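Local coordinates for protein putative TetR-family transcriptional regulator (Rhodococcus sp., PDB 2G3B) that probably binds DNA at regulatory sequences and represses transcription, acting as a TetR-family regulator, at residues A[22-27]-A[48-53]; A[28-33]-A[38-43]. All coordinates share one frame; numbering follows the deposited sequence.

Contact 1: A[22-27]-A[48-53]; sequences RGLRVN and IGLLEA
Leu24 and Leu51 meet methyl to methyl: CD2 of Leu24 lies 3.3 Å from CD2 of Leu51, shorter than an ordinary carbon-carbon contact, although at this resolution part of the shortness may be coordinate error. Leu24 leaves its backbone toward the helix; CG anti to the backbone N (chi1 177°) extends the chain that way, and the second torsion (83°) turns CD2 to Leu51. Leu51 starts off to one flank of its helix, and only its far end closes on Leu24; the two side chains then slide past each other in opposite directions. Against this tight, buried pair stands a looser edge, where Leu50 faces the loop directly. Its CD2 lies 4.3 Å from Leu24 CD2 and 4.4 Å from CG2 of Val26, a partly exposed residue. The backbones stay well apart, with 8.9 Å between the CA atoms of Val26 and Leu50, and no hydrogen bond crosses the gap. This is the corner of the TetR-type DNA-binding domain where helix 2-23 turns into the predicted helix-turn-helix: Arg25 is the N-cap residue of helix 26-33, and Leu24 and Val26 flank it. Helix 47-66 lies against this corner, while Leu24 also touches Ala15, Leu50 reaches Ile8 and Ser12, and Leu51 touches Ile21, all on helix 2-23. The polar residues lie outside the contact. Arg25 leaves its backbone away from helix 47-66 and Asn27 is exposed, while Arg22 packs on Arg22 of the second subunit. Glu52 OE1 forms a salt bridge with Arg120 NH2 of helix 115-139.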
ATOM      1  N   ARG A  22     -14.721 -10.243   0.174  1.00 46.20           N
ATOM      2  CA  ARG A  22     -15.861 -10.916   0.859  1.00 47.99           C
ATOM      3  C   ARG A  22     -17.250 -10.493   0.347  1.00 49.30           C
ATOM      4  O   ARG A  22     -18.257 -11.204   0.544  1.00 49.03           O
ATOM      5  CB  ARG A  22     -15.805 -10.691   2.363  1.00 48.73           C
ATOM      6  CG  ARG A  22     -15.726  -9.223   2.762  1.00 50.91           C
ATOM      7  CD  ARG A  22     -15.127  -9.054   4.156  1.00 53.11           C
ATOM      8  NE  ARG A  22     -15.640 -10.050   5.092  1.00 54.46           N
ATOM      9  CZ  ARG A  22     -16.920 -10.151   5.443  1.00 56.21           C
ATOM     10  NH1 ARG A  22     -17.812  -9.312   4.913  1.00 55.38           N
ATOM     11  NH2 ARG A  22     -17.302 -11.091   6.313  1.00 54.08           N
ATOM     12  N   GLY A  23     -17.312  -9.335  -0.310  1.00 49.63           N
ATOM     13  CA  GLY A  23     -18.605  -8.824  -0.771  1.00 49.98           C
ATOM     14  C   GLY A  23     -18.902  -9.195  -2.203  1.00 49.46           C
ATOM     15  O   GLY A  23     -20.016  -8.918  -2.703  1.00 50.50           O
ATOM     16  N   LEU A  24     -17.899  -9.805  -2.851  1.00 47.74           N
ATOM     17  CA  LEU A  24     -17.995 -10.348  -4.199  1.00 46.85           C
ATOM     18  C   LEU A  24     -18.739 -11.680  -4.155  1.00 46.49           C
ATOM     19  O   LEU A  24     -18.260 -12.658  -3.558  1.00 46.39           O
ATOM     20  CB  LEU A  24     -16.605 -10.594  -4.780  1.00 46.65           C
ATOM     21  CG  LEU A  24     -16.450 -11.238  -6.162  1.00 47.64           C
ATOM     22  CD1 LEU A  24     -16.588 -10.216  -7.290  1.00 46.25           C
ATOM     23  CD2 LEU A  24     -15.061 -11.911  -6.287  1.00 47.93           C
ATOM     24  N   ARG A  25     -19.881 -11.722  -4.829  1.00 44.59           N
ATOM     25  CA  ARG A  25     -20.646 -12.920  -4.902  1.00 43.43           C
ATOM     26  C   ARG A  25     -20.873 -13.211  -6.409  1.00 42.90           C
ATOM     27  O   ARG A  25     -21.252 -12.314  -7.185  1.00 41.00           O
ATOM     28  CB  ARG A  25     -21.959 -12.707  -4.145  1.00 43.41           C
ATOM     29  CG  ARG A  25     -21.877 -12.709  -2.594  1.00 42.22           C
ATOM     30  CD  ARG A  25     -23.311 -12.901  -2.008  1.00 46.82           C
ATOM     31  NE  ARG A  25     -23.838 -14.276  -2.130  1.00 52.65           N
ATOM     32  CZ  ARG A  25     -24.886 -14.678  -2.872  1.00 53.46           C
ATOM     33  NH1 ARG A  25     -25.612 -13.830  -3.596  1.00 55.12           N
ATOM     34  NH2 ARG A  25     -25.216 -15.953  -2.879  1.00 53.17           N
ATOM     35  N   VAL A  26     -20.598 -14.443  -6.813  1.00 42.03           N
ATOM     36  CA  VAL A  26     -20.803 -14.895  -8.223  1.00 43.30           C
ATOM     37  C   VAL A  26     -22.191 -14.572  -8.767  1.00 42.89           C
ATOM     38  O   VAL A  26     -22.339 -14.081  -9.901  1.00 43.73           O
ATOM     39  CB  VAL A  26     -20.499 -16.399  -8.348  1.00 43.12           C
ATOM     40  CG1 VAL A  26     -21.045 -17.002  -9.651  1.00 44.53           C
ATOM     41  CG2 VAL A  26     -18.979 -16.621  -8.232  1.00 44.43           C
ATOM     42  N   ASN A  27     -23.205 -14.809  -7.953  1.00 42.08           N
ATOM     43  CA  ASN A  27     -24.590 -14.565  -8.370  1.00 42.55           C
ATOM     44  C   ASN A  27     -24.875 -13.107  -8.625  1.00 42.25           C
ATOM     45  O   ASN A  27     -25.594 -12.756  -9.575  1.00 40.45           O
ATOM     46  CB  ASN A  27     -25.548 -15.049  -7.302  1.00 43.55           C
ATOM     47  CG  ASN A  27     -25.874 -16.503  -7.441  1.00 46.82           C
ATOM     48  OD1 ASN A  27     -25.227 -17.230  -8.206  1.00 51.88           O
ATOM     49  ND2 ASN A  27     -26.889 -16.949  -6.700  1.00 50.19           N
ATOM     50  N   ILE A  48     -11.465 -18.473  -7.449  1.00 31.04           N
ATOM     51  CA  ILE A  48     -10.064 -18.022  -7.630  1.00 32.45           C
ATOM     52  C   ILE A  48      -9.742 -17.713  -9.112  1.00 31.06           C
ATOM     53  O   ILE A  48      -9.033 -16.747  -9.404  1.00 31.70           O
ATOM     54  CB  ILE A  48      -9.005 -18.983  -6.943  1.00 33.08           C
ATOM     55  CG1 ILE A  48      -7.630 -18.319  -6.816  1.00 32.10           C
ATOM     56  CG2 ILE A  48      -8.862 -20.354  -7.625  1.00 34.13           C
ATOM     57  CD1 ILE A  48      -7.607 -16.987  -6.028  1.00 35.07           C
ATOM     58  N   GLY A  49     -10.250 -18.528 -10.034  1.00 30.22           N
ATOM     59  CA  GLY A  49     -10.066 -18.216 -11.490  1.00 29.58           C
ATOM     60  C   GLY A  49     -10.671 -16.855 -11.844  1.00 28.90           C
ATOM     61  O   GLY A  49     -10.089 -16.084 -12.614  1.00 29.06           O
ATOM     62  N   LEU A  50     -11.847 -16.549 -11.273  1.00 28.78           N
ATOM     63  CA  LEU A  50     -12.511 -15.240 -11.456  1.00 28.98           C
ATOM     64  C   LEU A  50     -11.605 -14.105 -10.975  1.00 30.14           C
ATOM     65  O   LEU A  50     -11.386 -13.097 -11.685  1.00 30.03           O
ATOM     66  CB  LEU A  50     -13.937 -15.201 -10.765  1.00 30.45           C
ATOM     67  CG  LEU A  50     -14.735 -13.853 -10.835  1.00 29.46           C
ATOM     68  CD1 LEU A  50     -15.059 -13.518 -12.297  1.00 27.27           C
ATOM     69  CD2 LEU A  50     -16.040 -13.803  -9.991  1.00 27.89           C
ATOM     70  N   LEU A  51     -11.031 -14.275  -9.788  1.00 30.59           N
ATOM     71  CA  LEU A  51     -10.245 -13.190  -9.172  1.00 31.50           C
ATOM     72  C   LEU A  51      -8.940 -12.982  -9.944  1.00 30.26           C
ATOM     73  O   LEU A  51      -8.531 -11.825 -10.216  1.00 32.11           O
ATOM     74  CB  LEU A  51      -9.956 -13.507  -7.695  1.00 31.24           C
ATOM     75  CG  LEU A  51     -11.177 -13.485  -6.754  1.00 36.09           C
ATOM     76  CD1 LEU A  51     -10.858 -14.044  -5.385  1.00 37.28           C
ATOM     77  CD2 LEU A  51     -11.749 -12.106  -6.621  1.00 40.44           C
ATOM     78  N   GLU A  52      -8.293 -14.093 -10.291  1.00 30.84           N
ATOM     79  CA  GLU A  52      -7.106 -14.036 -11.159  1.00 32.07           C
ATOM     80  C   GLU A  52      -7.410 -13.247 -12.424  1.00 31.10           C
ATOM     81  O   GLU A  52      -6.705 -12.328 -12.769  1.00 30.86           O
ATOM     82  CB  GLU A  52      -6.632 -15.420 -11.547  1.00 31.58           C
ATOM     83  CG  GLU A  52      -5.453 -15.331 -12.558  1.00 34.55           C
ATOM     84  CD  GLU A  52      -4.772 -16.683 -12.849  1.00 37.54           C
ATOM     85  OE1 GLU A  52      -4.432 -17.406 -11.889  1.00 43.01           O
ATOM     86  OE2 GLU A  52      -4.564 -17.015 -14.040  1.00 41.18           O
ATOM     87  N   ALA A  53      -8.500 -13.587 -13.112  1.00 31.22           N
ATOM     88  CA  ALA A  53      -8.861 -12.869 -14.330  1.00 29.73           C
ATOM     89  C   ALA A  53      -9.223 -11.402 -14.058  1.00 29.73           C
ATOM     90  O   ALA A  53      -8.920 -10.511 -14.891  1.00 29.50           O
ATOM     91  CB  ALA A  53     -10.000 -13.624 -15.086  1.00 29.64           C
TER

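Contact 2: A[28-33]-A[38-43]; sequences DVAEVA and GLLYYH
No ring or amide enters the meeting of Val29 and Ala30 with Leu40; the rings all lie away from it, in segment 38-43. There, one face of the His43 ring carries CD2 of Tyr42, 4.1 Å above the plane and displaced toward the rim, while Tyr41 and Tyr42 are exposed residues. Across the contact the work is done by a single methyl. CD1 of Leu40 comes 3.7 Å from CG1 of Val29, and the two side chains cross at about a right angle. Val29 presents this branch because CG1 stands anti to its backbone N (chi1 171°); Leu40 likewise extends with CG anti to its own N (chi1 -173°), reaching toward the facing helix with CD1 at the front. The same CD1 is 4.3 Å from Ala30 CB and equally far from Ala30 N, touching the small residue at both its methyl and its backbone. With so short a side chain at Ala30, the helices come close, at 6.8 Å between the CA atoms of Ala30 and Leu40. The pair is the predicted helix-turn-helix, in which helix 37-44 would be the recognition helix, as in other TetR-family proteins. Beyond the pair, Ala30 touches Val35 in the turn, and Leu40 also meets Val26 at the start of helix 26-33. Helix 2-23 packs against both helices, with Ser12 touching Val29 and Ile8 touching Leu40.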
ATOM      1  N   ASP A  28     -24.309 -12.247  -7.771  1.00 41.41           N
ATOM      2  CA  ASP A  28     -24.498 -10.816  -7.940  1.00 41.91           C
ATOM      3  C   ASP A  28     -23.727 -10.276  -9.163  1.00 41.22           C
ATOM      4  O   ASP A  28     -24.307  -9.538  -9.994  1.00 41.65           O
ATOM      5  CB  ASP A  28     -24.133 -10.054  -6.654  1.00 42.40           C
ATOM      6  CG  ASP A  28     -24.961 -10.507  -5.449  1.00 44.82           C
ATOM      7  OD1 ASP A  28     -26.166 -10.850  -5.608  1.00 46.92           O
ATOM      8  OD2 ASP A  28     -24.413 -10.517  -4.333  1.00 49.42           O
ATOM      9  N   VAL A  29     -22.456 -10.676  -9.271  1.00 39.60           N
ATOM     10  CA  VAL A  29     -21.599 -10.365 -10.428  1.00 38.79           C
ATOM     11  C   VAL A  29     -22.273 -10.798 -11.717  1.00 38.15           C
ATOM     12  O   VAL A  29     -22.467 -10.011 -12.660  1.00 38.32           O
ATOM     13  CB  VAL A  29     -20.227 -11.091 -10.328  1.00 38.72           C
ATOM     14  CG1 VAL A  29     -19.433 -10.940 -11.655  1.00 38.26           C
ATOM     15  CG2 VAL A  29     -19.422 -10.520  -9.195  1.00 38.21           C
ATOM     16  N   ALA A  30     -22.674 -12.055 -11.749  1.00 37.82           N
ATOM     17  CA  ALA A  30     -23.372 -12.547 -12.934  1.00 36.61           C
ATOM     18  C   ALA A  30     -24.676 -11.764 -13.222  1.00 36.84           C
ATOM     19  O   ALA A  30     -24.950 -11.407 -14.378  1.00 38.06           O
ATOM     20  CB  ALA A  30     -23.587 -14.031 -12.791  1.00 37.35           C
ATOM     21  N   GLU A  31     -25.483 -11.473 -12.202  1.00 36.70           N
ATOM     22  CA  GLU A  31     -26.679 -10.630 -12.411  1.00 36.79           C
ATOM     23  C   GLU A  31     -26.285  -9.236 -12.946  1.00 36.44           C
ATOM     24  O   GLU A  31     -26.818  -8.781 -13.949  1.00 36.99           O
ATOM     25  CB  GLU A  31     -27.478 -10.474 -11.124  1.00 36.95           C
ATOM     26  CG  GLU A  31     -28.494 -11.529 -10.874  1.00 39.85           C
ATOM     27  N   VAL A  32     -25.310  -8.581 -12.312  1.00 36.38           N
ATOM     28  CA  VAL A  32     -24.856  -7.282 -12.807  1.00 36.00           C
ATOM     29  C   VAL A  32     -24.483  -7.404 -14.271  1.00 36.12           C
ATOM     30  O   VAL A  32     -24.861  -6.540 -15.096  1.00 35.67           O
ATOM     31  CB  VAL A  32     -23.685  -6.677 -11.979  1.00 36.02           C
ATOM     32  CG1 VAL A  32     -23.157  -5.406 -12.629  1.00 35.67           C
ATOM     33  CG2 VAL A  32     -24.173  -6.339 -10.575  1.00 36.78           C
ATOM     34  N   ALA A  33     -23.839  -8.520 -14.620  1.00 34.47           N
ATOM     35  CA  ALA A  33     -23.241  -8.625 -15.932  1.00 33.68           C
ATOM     36  C   ALA A  33     -24.238  -9.066 -16.985  1.00 32.91           C
ATOM     37  O   ALA A  33     -23.890  -9.104 -18.155  1.00 32.49           O
ATOM     38  CB  ALA A  33     -21.961  -9.550 -15.924  1.00 32.23           C
ATOM     39  N   GLY A  38     -23.568 -20.032 -14.473  1.00 25.78           N
ATOM     40  CA  GLY A  38     -22.922 -21.134 -15.198  1.00 25.88           C
ATOM     41  C   GLY A  38     -21.971 -20.620 -16.294  1.00 27.07           C
ATOM     42  O   GLY A  38     -20.920 -21.241 -16.608  1.00 26.37           O
ATOM     43  N   LEU A  39     -22.309 -19.486 -16.892  1.00 27.54           N
ATOM     44  CA  LEU A  39     -21.381 -18.941 -17.922  1.00 27.09           C
ATOM     45  C   LEU A  39     -20.125 -18.468 -17.256  1.00 28.55           C
ATOM     46  O   LEU A  39     -19.012 -18.632 -17.803  1.00 27.76           O
ATOM     47  CB  LEU A  39     -21.989 -17.806 -18.717  1.00 27.34           C
ATOM     48  CG  LEU A  39     -21.081 -17.200 -19.799  1.00 29.47           C
ATOM     49  CD1 LEU A  39     -20.857 -18.188 -20.973  1.00 29.76           C
ATOM     50  CD2 LEU A  39     -21.600 -15.901 -20.278  1.00 30.83           C
ATOM     51  N   LEU A  40     -20.291 -17.864 -16.079  1.00 28.33           N
ATOM     52  CA  LEU A  40     -19.133 -17.356 -15.347  1.00 29.61           C
ATOM     53  C   LEU A  40     -18.183 -18.528 -14.991  1.00 29.56           C
ATOM     54  O   LEU A  40     -16.935 -18.454 -15.212  1.00 30.41           O
ATOM     55  CB  LEU A  40     -19.641 -16.527 -14.143  1.00 29.06           C
ATOM     56  CG  LEU A  40     -18.631 -15.765 -13.310  1.00 33.12           C
ATOM     57  CD1 LEU A  40     -19.334 -14.562 -12.606  1.00 30.07           C
ATOM     58  CD2 LEU A  40     -18.021 -16.770 -12.300  1.00 34.04           C
ATOM     59  N   TYR A  41     -18.754 -19.631 -14.505  1.00 28.55           N
ATOM     60  CA  TYR A  41     -17.952 -20.809 -14.209  1.00 29.37           C
ATOM     61  C   TYR A  41     -17.346 -21.489 -15.432  1.00 29.37           C
ATOM     62  O   TYR A  41     -16.233 -22.028 -15.358  1.00 25.54           O
ATOM     63  CB  TYR A  41     -18.752 -21.857 -13.465  1.00 31.34           C
ATOM     64  CG  TYR A  41     -19.212 -21.429 -12.094  1.00 32.70           C
ATOM     65  CD1 TYR A  41     -18.318 -20.995 -11.138  1.00 35.34           C
ATOM     66  CD2 TYR A  41     -20.558 -21.548 -11.730  1.00 36.22           C
ATOM     67  CE1 TYR A  41     -18.749 -20.625  -9.866  1.00 35.38           C
ATOM     68  CE2 TYR A  41     -21.001 -21.182 -10.441  1.00 38.12           C
ATOM     69  CZ  TYR A  41     -20.101 -20.741  -9.532  1.00 37.67           C
ATOM     70  OH  TYR A  41     -20.530 -20.416  -8.269  1.00 41.13           O
ATOM     71  N   TYR A  42     -18.083 -21.493 -16.541  1.00 27.97           N
ATOM     72  CA  TYR A  42     -17.505 -21.953 -17.803  1.00 30.02           C
ATOM     73  C   TYR A  42     -16.237 -21.172 -18.196  1.00 30.34           C
ATOM     74  O   TYR A  42     -15.242 -21.769 -18.607  1.00 29.74           O
ATOM     75  CB  TYR A  42     -18.528 -21.899 -18.928  1.00 29.96           C
ATOM     76  CG  TYR A  42     -18.020 -22.549 -20.205  1.00 33.19           C
ATOM     77  CD1 TYR A  42     -17.813 -23.956 -20.290  1.00 33.64           C
ATOM     78  CD2 TYR A  42     -17.744 -21.777 -21.328  1.00 33.79           C
ATOM     79  CE1 TYR A  42     -17.321 -24.550 -21.481  1.00 32.25           C
ATOM     80  CE2 TYR A  42     -17.238 -22.356 -22.490  1.00 33.90           C
ATOM     81  CZ  TYR A  42     -17.047 -23.731 -22.562  1.00 33.56           C
ATOM     82  OH  TYR A  42     -16.573 -24.283 -23.731  1.00 35.11           O
ATOM     83  N   HIS A  43     -16.268 -19.847 -18.090  1.00 29.53           N
ATOM     84  CA  HIS A  43     -15.064 -19.079 -18.515  1.00 31.67           C
ATOM     85  C   HIS A  43     -13.968 -19.032 -17.500  1.00 30.56           C
ATOM     86  O   HIS A  43     -12.810 -18.922 -17.871  1.00 31.61           O
ATOM     87  CB  HIS A  43     -15.409 -17.624 -18.872  1.00 32.59           C
ATOM     88  CG  HIS A  43     -16.197 -17.498 -20.132  1.00 36.04           C
ATOM     89  ND1 HIS A  43     -15.783 -18.068 -21.318  1.00 43.10           N
ATOM     90  CD2 HIS A  43     -17.366 -16.869 -20.403  1.00 39.72           C
ATOM     91  CE1 HIS A  43     -16.678 -17.819 -22.261  1.00 42.64           C
ATOM     92  NE2 HIS A  43     -17.643 -17.086 -21.735  1.00 40.80           N
TER

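Both contacts are buried and purely apolar, their centres 10 Å apart, and both draw on helix 26-33. Contact 2 joins the two helices of the helix-turn-helix across a short turn, through one leucine methyl set against a valine and an alanine; contact 1 is the larger interface and ties the entry to that motif to helix 47-66, mostly leucine against leucine, with the partly exposed Val26 at its edge. They run together into one core: Leu24 CD1 lies 3.4 Å from Val29 CG2, and Leu40 CD2 is 4.2 Å from Leu50 CD2. Their surroundings differ. Contact 1 lies nearer the chain's centre, whereas contact 2 lies farther out, beside the exposed tyrosines of helix 37-44.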